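Local coordinates for fumarylacetoacetate hydrolase (Burkholderia xenovorans, PDB 5TI1), which probably hydrolyses fumarylacetoacetate to fumarate and acetoacetate, the last step of phenylalanine and tyrosine breakdown, using a bound magnesium ion, at residues V57-G62 against V66-L71; G75-P80 against R109-R114. All coordinates share one frame; numbering follows the deposited sequence.

Contact 1. Residues V57-G62 against V66-L71; sequences VGVAIG and VDLAAL
Val-59 and Val-66 face each other as a hydrogen-bonded pair of an antiparallel beta hairpin, in which strand 56-61 turns back into strand 64-67 within the small N-terminal sheet. Both of their backbone bonds are made: Val-66 N gives a nearly straight bond to Val-59 O (2.7 Å, 175° at the hydrogen), and Val-59 N returns one to Val-66 O, in the carbonyl plane and on a lone pair. Gly-58 pairs with Asp-67 in the adjoining non-hydrogen-bonded site, where its CA comes to 3.2 Å from Val-66 O in a CA-H...O contact.

The valines and Leu-68 form the apolar face. With CG anti to the carbonyl carbon (chi1 -58°), Leu-68 reaches back over the first strand. Val-59 CG2 sits against both methyls of Leu-68, CD1 and CD2, at 3.7 Å each, and CD1 also touches Val-57 CG1. Farther along, Ile-61 CG2 meets Val-66 CG2 at 3.6 Å. Beta-branched residues suit these strand positions, giving broad apolar flanks close to the backbone. Leu-112 and Leu-116 of helix 102-116 cover this face, while Phe-44 of strand 44-49 packs against Val-59 and Leu-68.

Where the second strand becomes a helix, Leu-68 N still makes a single bond to Val-57 O (3.2 Å), one step past the last paired residues. Asp-67 is the N-cap: a short carboxylate there can accept from the first turn's amides, and its OD2 forms a salt bridge with Arg-56. A water joins strand to cap, donating to Asp-67 OD1 and to Val-57 O, which is thus gripped twice, and accepting from Ala-69 N. The capping bond itself runs from Ala-70 N to Asp-67 OD1 at 3.1 Å, with the nitrogen above the carboxylate plane.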
# COMPACT_ATOMS: atom_id res chain seq x y z
N VAL B 57 9.64 -3.15 -22.73
CA VAL B 57 8.39 -3.89 -22.80
C VAL B 57 8.53 -5.04 -23.78
O VAL B 57 9.03 -4.87 -24.90
CB VAL B 57 7.23 -2.97 -23.20
CG1 VAL B 57 5.98 -3.78 -23.35
CG2 VAL B 57 7.06 -1.87 -22.15
N GLY B 58 8.09 -6.23 -23.36
CA GLY B 58 8.12 -7.39 -24.21
C GLY B 58 6.77 -8.07 -24.26
O GLY B 58 5.93 -7.92 -23.37
N VAL B 59 6.56 -8.82 -25.34
CA VAL B 59 5.38 -9.65 -25.50
C VAL B 59 5.84 -11.07 -25.76
O VAL B 59 6.63 -11.32 -26.68
CB VAL B 59 4.47 -9.13 -26.63
CG1 VAL B 59 3.35 -10.12 -26.92
CG2 VAL B 59 3.88 -7.78 -26.26
N ALA B 60 5.35 -12.01 -24.95
CA ALA B 60 5.73 -13.41 -25.12
C ALA B 60 5.04 -14.01 -26.33
O ALA B 60 3.85 -13.78 -26.57
CB ALA B 60 5.38 -14.22 -23.87
N ILE B 61 5.80 -14.79 -27.10
CA ILE B 61 5.24 -15.55 -28.21
C ILE B 61 6.05 -16.84 -28.32
O ILE B 61 7.28 -16.81 -28.47
CB ILE B 61 5.23 -14.73 -29.51
CG1 ILE B 61 4.51 -15.48 -30.62
CG2 ILE B 61 6.63 -14.26 -29.91
CD1 ILE B 61 3.01 -15.50 -30.44
N GLY B 62 5.38 -17.98 -28.18
CA GLY B 62 6.10 -19.25 -28.11
C GLY B 62 7.12 -19.20 -27.00
O GLY B 62 6.88 -18.67 -25.91
N VAL B 66 8.92 -10.77 -28.07
CA VAL B 66 9.00 -9.68 -29.03
C VAL B 66 9.43 -8.42 -28.30
O VAL B 66 8.81 -8.02 -27.31
CB VAL B 66 7.66 -9.48 -29.75
CG1 VAL B 66 7.77 -8.32 -30.69
CG2 VAL B 66 7.26 -10.74 -30.51
N ASP B 67 10.49 -7.79 -28.78
CA ASP B 67 10.96 -6.51 -28.27
C ASP B 67 10.09 -5.43 -28.89
O ASP B 67 10.25 -5.09 -30.07
CB ASP B 67 12.43 -6.31 -28.62
CG ASP B 67 13.05 -5.09 -27.96
OD1 ASP B 67 12.34 -4.10 -27.70
OD2 ASP B 67 14.27 -5.13 -27.70
N LEU B 68 9.15 -4.87 -28.12
CA LEU B 68 8.23 -3.90 -28.71
C LEU B 68 8.95 -2.61 -29.08
O LEU B 68 8.65 -2.00 -30.11
CB LEU B 68 7.07 -3.61 -27.76
CG LEU B 68 6.21 -4.79 -27.32
CD1 LEU B 68 4.87 -4.26 -26.80
CD2 LEU B 68 6.04 -5.80 -28.45
N ALA B 69 9.92 -2.18 -28.26
CA ALA B 69 10.68 -0.98 -28.58
C ALA B 69 11.42 -1.13 -29.90
O ALA B 69 11.48 -0.18 -30.69
CB ALA B 69 11.65 -0.65 -27.44
N ALA B 70 11.96 -2.32 -30.17
CA ALA B 70 12.64 -2.54 -31.44
C ALA B 70 11.66 -2.47 -32.62
O ALA B 70 11.98 -1.90 -33.66
CB ALA B 70 13.36 -3.89 -31.42
N LEU B 71 10.46 -3.05 -32.47
CA LEU B 71 9.47 -2.97 -33.54
C LEU B 71 9.00 -1.54 -33.77
O LEU B 71 8.73 -1.15 -34.91
CB LEU B 71 8.28 -3.86 -33.23
CG LEU B 71 8.48 -5.38 -33.25
CD1 LEU B 71 7.12 -6.05 -33.28
CD2 LEU B 71 9.31 -5.80 -34.44
O HOH W 1 10.50 -3.09 -25.89

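Contact 2. Residues G75-P80 against R109-R114; sequences GLLSVP and RVQLSR
In the N-terminal part of the chain, Gln-111 of helix 102-116 pairs its side-chain amide with the backbone of Ser-78 through two hydrogen bonds, joining the helix to the extended loop after helix 68-73. Ser-78 N donates to Gln-111 OE1 at 3.2 Å, the donor tilted 17° from the plane of the side-chain carbonyl. In return, Gln-111 NE2 donates to Ser-78 O, also at 3.2 Å but almost perfectly straight (178° at the hydrogen). This second bond lies in the amide plane of Gln-111 and meets a lone pair of the Ser-78 carbonyl in its own plane. NE2 has a further, weak hydrogen bond to Ser-107 O, one turn earlier in its own helix.

Glutamine suits the task because it carries a donor and an acceptor side by side, matching the N-H and C=O of a single extended residue. These two bonds fix the rotation of the amide, and they give the N-H and C=O of Ser-78, which belongs to no regular strand, a partner each. Arg-109, on the same helix but turned away from the loop, has its donors taken by Thr-18 OG1 (NE), Asn-41 O (NH1) and Gln-40 O (NH2).

Leu-77 supplies the apolar part. Its CD1 lies against both the CB and the amide of Gln-111, 3.8 Å from CB and from CD, the two side chains running at a slant to each other. The same side chain packs on Leu-68 and Leu-71 of helix 68-73, so a branched apolar residue is well placed between the two helices. Gly-75 closes that preceding helix in a Schellman motif, whose positive phi glycine easily adopts. Beside the paired bonds, Leu-77 CA lies 3.5 Å from Gln-111 OE1.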
# COMPACT_ATOMS: atom_id res chain seq x y z
N GLY B 75 9.55 1.10 -37.15
CA GLY B 75 8.35 1.61 -37.78
C GLY B 75 7.24 0.60 -38.00
O GLY B 75 6.31 0.90 -38.74
N LEU B 76 7.31 -0.57 -37.37
CA LEU B 76 6.27 -1.58 -37.52
C LEU B 76 5.22 -1.53 -36.42
O LEU B 76 4.25 -2.28 -36.47
CB LEU B 76 6.89 -2.98 -37.56
CG LEU B 76 7.88 -3.33 -38.67
CD1 LEU B 76 7.87 -4.83 -38.88
CD2 LEU B 76 7.57 -2.62 -39.97
N LEU B 77 5.40 -0.66 -35.43
CA LEU B 77 4.51 -0.61 -34.28
C LEU B 77 4.43 0.85 -33.84
O LEU B 77 5.47 1.49 -33.66
CB LEU B 77 5.05 -1.50 -33.15
CG LEU B 77 4.18 -1.77 -31.92
CD1 LEU B 77 2.90 -2.48 -32.32
CD2 LEU B 77 4.98 -2.60 -30.91
N SER B 78 3.22 1.36 -33.70
CA SER B 78 3.04 2.76 -33.32
C SER B 78 2.03 2.88 -32.19
O SER B 78 0.99 2.22 -32.20
CB SER B 78 2.58 3.59 -34.49
OG SER B 78 1.25 3.22 -34.80
N VAL B 79 2.36 3.73 -31.22
CA VAL B 79 1.44 4.14 -30.15
C VAL B 79 1.36 5.66 -30.16
O VAL B 79 2.22 6.33 -30.76
CB VAL B 79 1.90 3.62 -28.77
CG1 VAL B 79 1.60 2.15 -28.62
CG2 VAL B 79 3.39 3.88 -28.57
N PRO B 80 0.33 6.24 -29.53
CA PRO B 80 0.24 7.70 -29.46
C PRO B 80 1.52 8.34 -28.92
O PRO B 80 2.14 7.84 -27.98
CB PRO B 80 -0.95 7.93 -28.52
CG PRO B 80 -1.84 6.76 -28.80
CD PRO B 80 -0.91 5.59 -29.07
N ARG B 109 -2.17 -4.79 -29.73
CA ARG B 109 -2.46 -6.22 -29.85
C ARG B 109 -2.81 -6.61 -31.29
O ARG B 109 -2.39 -7.66 -31.77
CB ARG B 109 -3.60 -6.60 -28.91
CG ARG B 109 -4.05 -8.01 -29.13
CD ARG B 109 -5.21 -8.38 -28.26
NE ARG B 109 -5.65 -9.72 -28.61
CZ ARG B 109 -5.13 -10.82 -28.08
NH1 ARG B 109 -4.17 -10.70 -27.17
NH2 ARG B 109 -5.56 -12.01 -28.46
N VAL B 110 -3.55 -5.75 -31.99
CA VAL B 110 -3.92 -6.06 -33.37
C VAL B 110 -2.70 -5.99 -34.28
O VAL B 110 -2.50 -6.85 -35.14
CB VAL B 110 -5.05 -5.12 -33.85
CG1 VAL B 110 -5.32 -5.35 -35.32
CG2 VAL B 110 -6.31 -5.36 -33.04
N GLN B 111 -1.87 -4.95 -34.12
CA GLN B 111 -0.65 -4.85 -34.92
C GLN B 111 0.25 -6.06 -34.71
O GLN B 111 0.73 -6.67 -35.68
CB GLN B 111 0.09 -3.56 -34.58
CG GLN B 111 -0.65 -2.27 -34.93
CD GLN B 111 0.07 -1.03 -34.44
OE1 GLN B 111 1.06 -0.60 -35.03
NE2 GLN B 111 -0.41 -0.46 -33.34
N LEU B 112 0.46 -6.44 -33.45
CA LEU B 112 1.34 -7.57 -33.15
C LEU B 112 0.78 -8.87 -33.71
O LEU B 112 1.51 -9.66 -34.31
CB LEU B 112 1.53 -7.68 -31.63
CG LEU B 112 2.70 -6.87 -31.06
CD1 LEU B 112 2.71 -6.96 -29.54
CD2 LEU B 112 4.01 -7.37 -31.64
N SER B 113 -0.52 -9.11 -33.50
CA SER B 113 -1.15 -10.32 -34.02
C SER B 113 -0.96 -10.43 -35.53
O SER B 113 -0.62 -11.50 -36.04
CB SER B 113 -2.63 -10.34 -33.66
OG SER B 113 -3.22 -11.58 -33.99
N ARG B 114 -1.18 -9.32 -36.24
CA ARG B 114 -0.92 -9.31 -37.68
C ARG B 114 0.52 -9.69 -37.99
O ARG B 114 0.78 -10.61 -38.78
CB ARG B 114 -1.26 -7.93 -38.25

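From the N terminus, strand 56-61 comes first, and contact 1 closes the tight hairpin to residues 66-71. The chain continues through helix 68-73 and immediately opens contact 2, which closes a longer loop of 28 residues when helix 102-116 returns to the segment 75-80. The two closures are therefore in series, neither nested nor crossed, with centres about 11 Å apart. They meet through Leu-112, whose CD1 packs 3.6 Å from Val-59 CG2 and whose CD2 touches Leu-71 CD1; a probable hydrogen bond also joins Leu-76 N to Leu-71 O. Together they tie the antiparallel sheet, its following helix and helix 102-116 into one N-terminal unit.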